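Local coordinates for natterin-like protein (Lethenteron camtschaticum, PDB 6IUL) that probably kills target cells as a cytotoxic immune protein, joining a jacalin-like lectin domain to an aerolysin-type pore-forming module, at residues Gln31-Arg43 and Arg100-Lys112. Numbering follows the deposited sequence.
Sequences QKLSVSVGGWQVR and REFFAKMTDWGLK
Gly38 and Gly39, where strand 30-37 turns back toward strand 42-49, lend their carbonyl oxygens to the loop 106-109, and this is where two sheets of the jacalin-like lectin domain, a beta-prism fold, are tied together. Thr107 N gives Gly38 O a nearly straight bond of 3.1 Å (163° at the hydrogen), arriving somewhat tilted out of the carbonyl plane. The same oxygen also receives a CA-H contact from Met106, while a bond from Thr107 OG1 is weak and unsettled, because Asp108 OD1 competes for that proton. Gly39 O accepts Asp108 N at 3.0 Å, in the carbonyl plane on a lone pair, and more weakly Trp109 N at 3.3 Å. Two successive peptide carbonyls are thus satisfied by three successive amides.

The turn itself is braced from within: Gly38 N bonds to Gln41 O, and Gln41 OE1 takes Trp40 N at 2.8 Å, nearly along the C=O axis. Outside the pair, Trp40 O is held by Asn83 ND2. Also near the turn, Val37 rests its isopropyl group against the backbone carbonyl oxygen of Lys105, and Met106 slides CG against the backbone of Trp40 and Gln41.

Farther along, strands 31-37 and 101-105, each in a different sheet of the prism, run at 28° to one another, and Leu33, Val35, Phe102 and Ala104 make apolar contacts. Val35 sets CG1 on Ala104 CB and CG2 at the edge of the Phe102 ring, near its plane; Phe102 reaches there with CG anti to its backbone N, and also meets Phe67 and Phe94.

At the exposed end the two indoles lie side by side, their planes oblique, though Trp109 is poorly ordered and both residues touch crystal neighbours. There Trp40 CB sits over the Trp109 six-membered ring as a CH-pi contact, 3.4 Å from its centroid and 12° off the normal.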
# COMPACT_ATOMS: atom_id res chain seq x y z
N GLN A 31 13.30 -19.34 -14.07
CA GLN A 31 13.92 -18.94 -12.82
C GLN A 31 15.43 -19.15 -12.85
O GLN A 31 16.19 -18.31 -12.34
CB GLN A 31 13.32 -19.69 -11.63
CG GLN A 31 13.98 -19.23 -10.33
CD GLN A 31 13.26 -19.55 -9.05
OE1 GLN A 31 12.15 -20.10 -9.04
NE2 GLN A 31 13.95 -19.29 -7.94
N LYS A 32 15.85 -20.27 -13.43
CA LYS A 32 17.23 -20.64 -13.41
C LYS A 32 17.60 -21.46 -14.65
O LYS A 32 16.84 -22.28 -15.11
CB LYS A 32 17.49 -21.45 -12.15
CG LYS A 32 18.95 -21.80 -11.86
CD LYS A 32 19.02 -22.61 -10.54
CE LYS A 32 20.42 -22.99 -10.18
NZ LYS A 32 20.47 -23.56 -8.79
N LEU A 33 18.83 -21.27 -15.12
CA LEU A 33 19.37 -22.00 -16.25
C LEU A 33 20.78 -22.46 -15.94
O LEU A 33 21.57 -21.74 -15.33
CB LEU A 33 19.45 -21.07 -17.42
CG LEU A 33 20.10 -21.54 -18.69
CD1 LEU A 33 19.28 -22.68 -19.23
CD2 LEU A 33 20.24 -20.45 -19.77
N SER A 34 21.12 -23.66 -16.38
CA SER A 34 22.46 -24.17 -16.30
C SER A 34 22.86 -24.82 -17.64
O SER A 34 22.09 -25.56 -18.22
CB SER A 34 22.56 -25.17 -15.14
OG SER A 34 23.85 -25.71 -15.10
N VAL A 35 24.08 -24.54 -18.10
CA VAL A 35 24.52 -24.91 -19.42
C VAL A 35 25.88 -25.61 -19.36
O VAL A 35 26.84 -25.16 -18.70
CB VAL A 35 24.65 -23.68 -20.34
CG1 VAL A 35 25.09 -24.07 -21.75
CG2 VAL A 35 23.33 -22.94 -20.46
N SER A 36 25.95 -26.74 -20.06
CA SER A 36 27.17 -27.46 -20.26
C SER A 36 27.64 -27.25 -21.70
O SER A 36 26.84 -27.27 -22.64
CB SER A 36 26.99 -28.97 -19.99
OG SER A 36 26.80 -29.22 -18.60
N VAL A 37 28.94 -27.01 -21.85
CA VAL A 37 29.55 -26.76 -23.16
C VAL A 37 30.65 -27.80 -23.45
O VAL A 37 31.34 -28.24 -22.57
CB VAL A 37 30.11 -25.35 -23.24
CG1 VAL A 37 29.01 -24.33 -23.04
CG2 VAL A 37 31.23 -25.11 -22.23
N GLY A 38 30.73 -28.24 -24.68
CA GLY A 38 31.86 -29.04 -25.10
C GLY A 38 32.75 -28.24 -26.07
O GLY A 38 32.63 -27.02 -26.21
N GLY A 39 33.63 -28.96 -26.76
CA GLY A 39 34.52 -28.34 -27.68
C GLY A 39 33.88 -27.65 -28.85
O GLY A 39 34.27 -26.55 -29.20
N TRP A 40 32.87 -28.26 -29.42
CA TRP A 40 32.28 -27.76 -30.66
C TRP A 40 30.74 -27.67 -30.53
O TRP A 40 29.99 -27.73 -31.52
CB TRP A 40 32.69 -28.64 -31.89
CG TRP A 40 32.51 -30.14 -31.67
CD1 TRP A 40 33.34 -30.99 -30.94
CD2 TRP A 40 31.48 -30.98 -32.23
NE1 TRP A 40 32.85 -32.27 -30.99
CE2 TRP A 40 31.74 -32.31 -31.79
CE3 TRP A 40 30.38 -30.73 -33.06
CZ2 TRP A 40 30.89 -33.39 -32.11
CZ3 TRP A 40 29.54 -31.81 -33.40
CH2 TRP A 40 29.81 -33.13 -32.92
N GLN A 41 30.26 -27.52 -29.31
CA GLN A 41 28.82 -27.49 -29.09
C GLN A 41 28.45 -27.04 -27.69
O GLN A 41 29.30 -27.04 -26.77
CB GLN A 41 28.19 -28.88 -29.35
CG GLN A 41 28.46 -29.88 -28.26
CD GLN A 41 29.81 -30.62 -28.41
OE1 GLN A 41 30.83 -30.04 -28.65
NE2 GLN A 41 29.79 -31.87 -28.16
N VAL A 42 27.19 -26.61 -27.54
CA VAL A 42 26.52 -26.66 -26.26
C VAL A 42 26.08 -28.11 -26.07
O VAL A 42 25.35 -28.63 -26.91
CB VAL A 42 25.29 -25.73 -26.22
CG1 VAL A 42 24.44 -26.01 -24.95
CG2 VAL A 42 25.75 -24.28 -26.29
N ARG A 43 26.55 -28.76 -24.99
CA ARG A 43 26.26 -30.16 -24.73
C ARG A 43 24.89 -30.38 -24.12
O ARG A 43 24.22 -31.38 -24.40
CB ARG A 43 27.31 -30.74 -23.79
CG ARG A 43 28.63 -31.12 -24.45
CD ARG A 43 28.65 -32.67 -24.36
NE ARG A 43 29.26 -33.04 -23.10
CZ ARG A 43 29.50 -34.29 -22.67
NH1 ARG A 43 29.11 -35.37 -23.31
NH2 ARG A 43 30.20 -34.45 -21.57
N ARG A 100 23.12 -7.74 -15.45
CA ARG A 100 23.91 -8.96 -15.24
C ARG A 100 23.97 -9.79 -16.53
O ARG A 100 23.01 -9.84 -17.32
CB ARG A 100 23.33 -9.79 -14.13
CG ARG A 100 23.30 -9.08 -12.78
CD ARG A 100 22.40 -9.81 -11.83
NE ARG A 100 22.92 -11.11 -11.54
CZ ARG A 100 22.20 -12.19 -11.21
NH1 ARG A 100 20.88 -12.19 -11.22
NH2 ARG A 100 22.85 -13.32 -10.94
N GLU A 101 25.10 -10.44 -16.73
CA GLU A 101 25.40 -11.09 -17.99
C GLU A 101 25.65 -12.59 -17.80
O GLU A 101 26.22 -13.02 -16.80
CB GLU A 101 26.61 -10.45 -18.63
CG GLU A 101 26.91 -11.00 -20.03
CD GLU A 101 28.18 -10.40 -20.72
OE1 GLU A 101 29.02 -11.22 -21.21
OE2 GLU A 101 28.31 -9.14 -20.82
N PHE A 102 25.16 -13.40 -18.75
CA PHE A 102 25.43 -14.82 -18.75
C PHE A 102 25.89 -15.23 -20.14
O PHE A 102 25.22 -14.87 -21.14
CB PHE A 102 24.18 -15.63 -18.36
CG PHE A 102 24.42 -17.12 -18.40
CD1 PHE A 102 25.18 -17.77 -17.39
CD2 PHE A 102 23.96 -17.87 -19.45
CE1 PHE A 102 25.39 -19.13 -17.42
CE2 PHE A 102 24.20 -19.25 -19.52
CZ PHE A 102 24.89 -19.88 -18.52
N PHE A 103 27.00 -15.97 -20.21
CA PHE A 103 27.61 -16.28 -21.50
C PHE A 103 28.21 -17.67 -21.45
O PHE A 103 29.12 -17.92 -20.67
CB PHE A 103 28.73 -15.28 -21.82
CG PHE A 103 29.26 -15.35 -23.25
CD1 PHE A 103 28.51 -15.91 -24.29
CD2 PHE A 103 30.49 -14.80 -23.57
CE1 PHE A 103 28.99 -15.96 -25.56
CE2 PHE A 103 30.98 -14.82 -24.88
CZ PHE A 103 30.23 -15.39 -25.88
N ALA A 104 27.66 -18.59 -22.24
CA ALA A 104 28.18 -19.93 -22.28
C ALA A 104 28.41 -20.33 -23.75
O ALA A 104 27.50 -20.24 -24.57
CB ALA A 104 27.20 -20.86 -21.60
N LYS A 105 29.63 -20.77 -24.06
CA LYS A 105 30.03 -21.08 -25.42
C LYS A 105 30.95 -22.31 -25.53
O LYS A 105 31.68 -22.64 -24.58
CB LYS A 105 30.75 -19.86 -26.03
CG LYS A 105 32.02 -19.50 -25.31
CD LYS A 105 32.86 -18.46 -26.01
CE LYS A 105 33.93 -17.95 -25.03
NZ LYS A 105 35.15 -17.50 -25.72
N MET A 106 30.85 -23.02 -26.65
CA MET A 106 31.93 -23.85 -27.20
C MET A 106 33.39 -23.46 -26.99
O MET A 106 33.84 -22.47 -27.49
CB MET A 106 32.02 -23.69 -28.71
CG MET A 106 30.95 -24.35 -29.48
SD MET A 106 31.29 -24.08 -31.23
CE MET A 106 31.70 -22.38 -31.47
N THR A 107 34.15 -24.32 -26.33
CA THR A 107 35.50 -24.01 -25.85
C THR A 107 36.53 -24.00 -26.97
O THR A 107 37.50 -23.30 -26.87
CB THR A 107 35.97 -25.07 -24.81
OG1 THR A 107 35.96 -26.38 -25.40
CG2 THR A 107 35.04 -25.03 -23.56
N ASP A 108 36.33 -24.76 -28.03
CA ASP A 108 37.36 -24.90 -29.09
C ASP A 108 37.05 -24.10 -30.37
O ASP A 108 37.74 -23.16 -30.68
CB ASP A 108 37.60 -26.37 -29.42
CG ASP A 108 38.02 -27.19 -28.19
OD1 ASP A 108 38.48 -26.58 -27.20
OD2 ASP A 108 37.83 -28.43 -28.18
N TRP A 109 36.03 -24.47 -31.14
CA TRP A 109 35.71 -23.71 -32.35
C TRP A 109 35.42 -22.23 -31.95
O TRP A 109 35.11 -21.88 -30.82
CB TRP A 109 34.61 -24.39 -33.16
CG TRP A 109 34.94 -25.84 -33.60
CD1 TRP A 109 36.08 -26.53 -33.33
CD2 TRP A 109 34.09 -26.76 -34.35
NE1 TRP A 109 36.02 -27.80 -33.85
CE2 TRP A 109 34.82 -27.97 -34.50
CE3 TRP A 109 32.80 -26.67 -34.93
CZ2 TRP A 109 34.29 -29.12 -35.19
CZ3 TRP A 109 32.28 -27.80 -35.62
CH2 TRP A 109 33.03 -29.01 -35.74
N GLY A 110 35.55 -21.32 -32.89
CA GLY A 110 35.39 -19.88 -32.58
C GLY A 110 34.09 -19.33 -33.14
O GLY A 110 33.56 -19.79 -34.16
N LEU A 111 33.61 -18.27 -32.52
CA LEU A 111 32.21 -17.80 -32.82
C LEU A 111 32.13 -16.94 -34.07
O LEU A 111 32.88 -16.01 -34.20
CB LEU A 111 31.61 -17.02 -31.64
CG LEU A 111 31.41 -17.86 -30.36
CD1 LEU A 111 30.92 -16.93 -29.27
CD2 LEU A 111 30.48 -19.04 -30.57
N LYS A 112 31.19 -17.22 -34.96
CA LYS A 112 31.05 -16.43 -36.18
C LYS A 112 29.91 -15.45 -36.36
O LYS A 112 30.07 -14.26 -36.15
CB LYS A 112 31.07 -17.35 -37.40
CG LYS A 112 32.50 -17.81 -37.72
CD LYS A 112 32.71 -18.32 -39.15
CE LYS A 112 34.19 -18.28 -39.49
NZ LYS A 112 34.46 -18.57 -40.92